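PDB 6A4M: uric acid degradation bifunctional protein PucL from Bacillus subtilis, which catalyses the oxidation of urate as a urate oxidase, and probably belongs to a bifunctional protein that also decarboxylates a later intermediate of uric acid degradation. Local coordinates for residues Ser229-Glu234 / Gly248-Ala253; Asn242-Ile247 / Val261-Gln266. One frame throughout, in Å; residues are numbered along the deposited sequence.

Interaction 1. Residues Ser229-Glu234 / Gly248-Ala253; sequences STVFHE and GCRILA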
# COMPACT_ATOMS: atom_id res chain seq x y z
N SER A 229 4.20 7.19 10.79
CA SER A 229 5.45 7.54 11.46
C SER A 229 5.40 8.87 12.24
O SER A 229 6.14 9.02 13.21
CB SER A 229 6.62 7.55 10.47
OG SER A 229 6.60 8.70 9.64
N THR A 230 4.53 9.81 11.83
CA THR A 230 4.34 11.07 12.58
C THR A 230 3.61 10.83 13.89
O THR A 230 4.00 11.35 14.93
CB THR A 230 3.57 12.14 11.78
OG1 THR A 230 2.27 11.63 11.42
CG2 THR A 230 4.33 12.56 10.52
N VAL A 231 2.53 10.05 13.82
CA VAL A 231 1.97 9.38 15.00
C VAL A 231 3.04 8.34 15.31
O VAL A 231 3.75 7.94 14.41
CB VAL A 231 0.61 8.70 14.72
CG1 VAL A 231 0.04 8.06 15.98
CG2 VAL A 231 -0.39 9.69 14.14
N PHE A 232 3.18 7.92 16.56
CA PHE A 232 4.26 7.00 16.99
C PHE A 232 5.45 7.82 17.46
O PHE A 232 5.92 7.61 18.58
CB PHE A 232 4.71 6.00 15.89
CG PHE A 232 5.60 4.87 16.38
CD1 PHE A 232 5.64 4.44 17.71
CD2 PHE A 232 6.40 4.19 15.45
CE1 PHE A 232 6.46 3.40 18.11
CE2 PHE A 232 7.23 3.14 15.85
CZ PHE A 232 7.25 2.74 17.18
N HIS A 233 5.95 8.72 16.62
CA HIS A 233 6.94 9.72 17.05
C HIS A 233 6.40 10.55 18.20
O HIS A 233 7.07 10.69 19.23
CB HIS A 233 7.33 10.65 15.89
CG HIS A 233 8.24 11.77 16.30
ND1 HIS A 233 7.87 12.74 17.20
CD2 HIS A 233 9.50 12.08 15.92
CE1 HIS A 233 8.86 13.60 17.37
NE2 HIS A 233 9.86 13.22 16.59
N GLU A 234 5.21 11.12 18.02
CA GLU A 234 4.65 12.06 18.99
C GLU A 234 4.07 11.41 20.25
O GLU A 234 4.08 12.02 21.32
CB GLU A 234 3.60 12.98 18.34
CG GLU A 234 2.25 12.35 18.04
CD GLU A 234 1.26 13.35 17.50
OE1 GLU A 234 0.19 13.54 18.13
OE2 GLU A 234 1.55 13.97 16.46
N GLY A 248 -5.00 4.92 13.15
CA GLY A 248 -6.28 4.74 12.48
C GLY A 248 -7.16 5.97 12.52
O GLY A 248 -7.63 6.44 11.48
N CYS A 249 -7.38 6.49 13.73
CA CYS A 249 -8.17 7.71 13.94
C CYS A 249 -7.60 8.90 13.15
O CYS A 249 -8.36 9.66 12.54
CB CYS A 249 -8.27 8.07 15.43
SG CYS A 249 -9.37 6.99 16.39
N ARG A 250 -6.28 9.04 13.15
CA ARG A 250 -5.62 10.13 12.43
C ARG A 250 -5.80 10.01 10.91
O ARG A 250 -6.01 11.02 10.24
CB ARG A 250 -4.13 10.20 12.78
CG ARG A 250 -3.43 11.45 12.27
CD ARG A 250 -3.74 12.69 13.10
NE ARG A 250 -2.66 12.98 14.04
CZ ARG A 250 -2.59 12.58 15.32
NH1 ARG A 250 -3.56 11.86 15.89
NH2 ARG A 250 -1.53 12.92 16.04
N ILE A 251 -5.71 8.79 10.38
CA ILE A 251 -5.95 8.53 8.95
C ILE A 251 -7.40 8.86 8.58
O ILE A 251 -7.65 9.49 7.55
CB ILE A 251 -5.60 7.07 8.56
CG1 ILE A 251 -4.08 6.86 8.63
CG2 ILE A 251 -6.10 6.72 7.16
CD1 ILE A 251 -3.66 5.41 8.76
N LEU A 252 -8.35 8.44 9.42
CA LEU A 252 -9.77 8.74 9.20
C LEU A 252 -10.07 10.24 9.29
O LEU A 252 -10.86 10.76 8.50
CB LEU A 252 -10.65 7.98 10.20
CG LEU A 252 -10.71 6.47 10.01
CD1 LEU A 252 -11.41 5.83 11.20
CD2 LEU A 252 -11.40 6.07 8.71
N ALA A 253 -9.43 10.92 10.23
CA ALA A 253 -9.55 12.38 10.37
C ALA A 253 -9.03 13.10 9.13
O ALA A 253 -9.69 14.01 8.60
CB ALA A 253 -8.81 12.87 11.61
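Arg250 holds CG anti to its backbone N (chi1 -169°), then bends at the next two torsions, which carries its guanidinium across to Val231 and Glu234. The contact joins the two neighbouring helices 221-233 and 240-254, which pack side by side, consistent with the tunnelling fold (T-fold) expected of a uricase. The CA atoms of Val231 and Arg250 lie 8.0 Å apart. Val231 CG2 sits over the centre of one guanidinium face, 3.8 Å from Arg250 CZ; it also lies against CB and CG of Arg250. Glu234 arrives from the opposite direction, its chain extended beyond CG, and meets the guanidinium at the edge, forming a salt bridge. The carboxylate is turned 56° out of the guanidinium plane, so the two groups do not form a flat, paired bridge. Buried Val231 thus borders an ion pair whose acidic member is solvent-exposed. Replacing Arg250 by a leucine would probably leave Glu234 without this charged mate and Val231 CG2 without its flat cover. The single hydrogen bond, from Arg250 NH2 to Glu234 OE1, spans 2.8 Å but is weak, with an N-H...O angle of only 115°.

Interaction 2. Residues Asn242-Ile247 / Val261-Gln266; sequences NLIYHI and VSFQSQ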
# COMPACT_ATOMS: atom_id res chain seq x y z
N ASN A 242 -2.74 0.88 21.40
CA ASN A 242 -2.90 2.33 21.50
C ASN A 242 -2.26 3.04 20.31
O ASN A 242 -2.82 4.00 19.78
CB ASN A 242 -2.29 2.84 22.81
CG ASN A 242 -2.63 4.29 23.09
OD1 ASN A 242 -3.80 4.65 23.24
ND2 ASN A 242 -1.61 5.14 23.15
N LEU A 243 -1.09 2.56 19.88
CA LEU A 243 -0.39 3.11 18.72
C LEU A 243 -1.23 2.98 17.44
O LEU A 243 -1.43 3.96 16.74
CB LEU A 243 0.97 2.43 18.52
CG LEU A 243 1.79 2.74 17.26
CD1 LEU A 243 1.99 4.23 17.08
CD2 LEU A 243 3.13 2.02 17.30
N ILE A 244 -1.70 1.77 17.16
CA ILE A 244 -2.50 1.51 15.95
C ILE A 244 -3.90 2.15 16.00
O ILE A 244 -4.45 2.48 14.95
CB ILE A 244 -2.59 0.00 15.58
CG1 ILE A 244 -3.44 -0.79 16.60
CG2 ILE A 244 -1.20 -0.59 15.41
CD1 ILE A 244 -3.38 -2.29 16.42
N TYR A 245 -4.45 2.34 17.20
CA TYR A 245 -5.70 3.08 17.39
C TYR A 245 -5.54 4.55 17.01
O TYR A 245 -6.40 5.13 16.34
CB TYR A 245 -6.21 2.94 18.83
CG TYR A 245 -7.54 3.62 19.09
CD1 TYR A 245 -8.74 3.00 18.72
CD2 TYR A 245 -7.61 4.88 19.70
CE1 TYR A 245 -9.97 3.62 18.95
CE2 TYR A 245 -8.82 5.51 19.93
CZ TYR A 245 -10.00 4.87 19.55
OH TYR A 245 -11.22 5.48 19.78
N HIS A 246 -4.44 5.17 17.45
CA HIS A 246 -4.16 6.57 17.13
C HIS A 246 -3.82 6.80 15.65
O HIS A 246 -4.19 7.82 15.08
CB HIS A 246 -3.07 7.14 18.04
CG HIS A 246 -3.59 7.65 19.35
ND1 HIS A 246 -4.07 8.94 19.51
CD2 HIS A 246 -3.73 7.05 20.56
CE1 HIS A 246 -4.46 9.11 20.76
NE2 HIS A 246 -4.27 7.97 21.42
N ILE A 247 -3.10 5.85 15.03
CA ILE A 247 -2.81 5.90 13.59
C ILE A 247 -4.12 5.85 12.78
O ILE A 247 -4.31 6.65 11.86
CB ILE A 247 -1.86 4.76 13.13
CG1 ILE A 247 -0.46 4.94 13.75
CG2 ILE A 247 -1.73 4.72 11.61
CD1 ILE A 247 0.37 3.68 13.77
N VAL A 261 -10.13 1.73 8.70
CA VAL A 261 -8.71 1.45 8.52
C VAL A 261 -8.36 0.21 9.36
O VAL A 261 -8.57 0.23 10.58
CB VAL A 261 -7.83 2.64 8.98
CG1 VAL A 261 -6.38 2.44 8.56
CG2 VAL A 261 -8.37 3.94 8.40
N SER A 262 -7.86 -0.84 8.72
CA SER A 262 -7.48 -2.08 9.42
C SER A 262 -5.97 -2.19 9.59
O SER A 262 -5.21 -1.59 8.84
CB SER A 262 -8.01 -3.30 8.68
OG SER A 262 -9.42 -3.25 8.59
N PHE A 263 -5.56 -2.95 10.61
CA PHE A 263 -4.16 -3.08 10.99
C PHE A 263 -3.85 -4.54 11.26
O PHE A 263 -4.59 -5.20 11.98
CB PHE A 263 -3.88 -2.27 12.26
CG PHE A 263 -4.00 -0.78 12.07
CD1 PHE A 263 -5.24 -0.15 12.17
CD2 PHE A 263 -2.88 -0.01 11.81
CE1 PHE A 263 -5.35 1.22 12.00
CE2 PHE A 263 -2.98 1.36 11.64
CZ PHE A 263 -4.22 1.98 11.73
N GLN A 264 -2.76 -5.04 10.68
CA GLN A 264 -2.13 -6.27 11.14
C GLN A 264 -0.74 -5.86 11.63
O GLN A 264 0.09 -5.42 10.83
CB GLN A 264 -2.06 -7.32 10.03
CG GLN A 264 -3.42 -7.92 9.69
CD GLN A 264 -3.33 -9.17 8.82
OE1 GLN A 264 -2.36 -9.36 8.08
NE2 GLN A 264 -4.35 -10.02 8.90
N SER A 265 -0.51 -5.96 12.93
CA SER A 265 0.74 -5.52 13.56
C SER A 265 1.53 -6.72 14.08
O SER A 265 0.94 -7.74 14.43
CB SER A 265 0.44 -4.57 14.71
OG SER A 265 -0.10 -5.26 15.82
N GLN A 266 2.86 -6.60 14.12
CA GLN A 266 3.73 -7.60 14.76
C GLN A 266 4.79 -6.95 15.64
O GLN A 266 5.44 -6.00 15.21
CB GLN A 266 4.43 -8.48 13.72
CG GLN A 266 3.51 -9.35 12.89
CD GLN A 266 4.28 -10.22 11.90
OE1 GLN A 266 5.47 -10.03 11.68
NE2 GLN A 266 3.59 -11.18 11.30
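Phe263 projects from strand 258-267 against Ile244 and Ile247 of helix 240-254. The two segment axes approach to 9.3 Å and run nearly antiparallel, at 153°. In Phe263 a chi1 of -67° sets CG anti to the carbonyl carbon, and the ring then extends beneath the helix. Starting at the root, Phe263 CB meets the far end of Ile244, with CD1 at 4.2 Å. The next atoms, CG and CD2, lie under the branch point of the same isoleucine, and Phe263 CD2 is 3.8 Å from Ile244 CB. This is a CH-pi contact over the face: Ile244 CB stands 4.0 Å from the ring centroid, 21° off the normal. Further out the partner changes from side chain to backbone. Ile244 O lies above the same face, 3.2 Å from the ring plane and displaced toward the rim, where CE1 and CZ are its nearest ring atoms. The other isoleucine takes the edge: Ile247 CG2 sits in the ring plane, 3.6 Å from Phe263 CE2, and also approaches CZ at the tip. Face and edge are therefore held by residues three apart in sequence, almost one helical turn. Two residues along the strand, Ser265 adds a looser touch, its CB 4.4 Å from Ile244 CG2. Leu198 of the adjacent strand 194-204 packs on both Ile244 and Ser265, while Phe263 is tied through its backbone to Phe297 of strand 293-300. All four residues of the contact are buried, and the contact is mainly apolar side-chain packing, with the carbonyl Ile244 O also over the ring. A helix laid on one side of an antiparallel sheet, with an aromatic ring packed between them, fits the T-fold expected of a uricase.

Along the chain the segments come in the order 229-234, 242-247, 248-253, 261-266, so the two interactions interleave. They share helix 240-254: interaction 2 uses its earlier part to face strand 258-267, and interaction 1 its later part to face helix 221-233. Their centres lie about 9 Å apart, and they touch directly, for instance where Phe232 CB comes 3.4 Å from Leu243 CD1 and Leu252 CD2 comes 3.7 Å from Val261 CG2. Helix 240-254 thus packs at once on helix 221-233 and on the antiparallel sheet, where strand 258-267 lies between strands 194-204 and 293-300, consistent with the T-fold expected of a uricase.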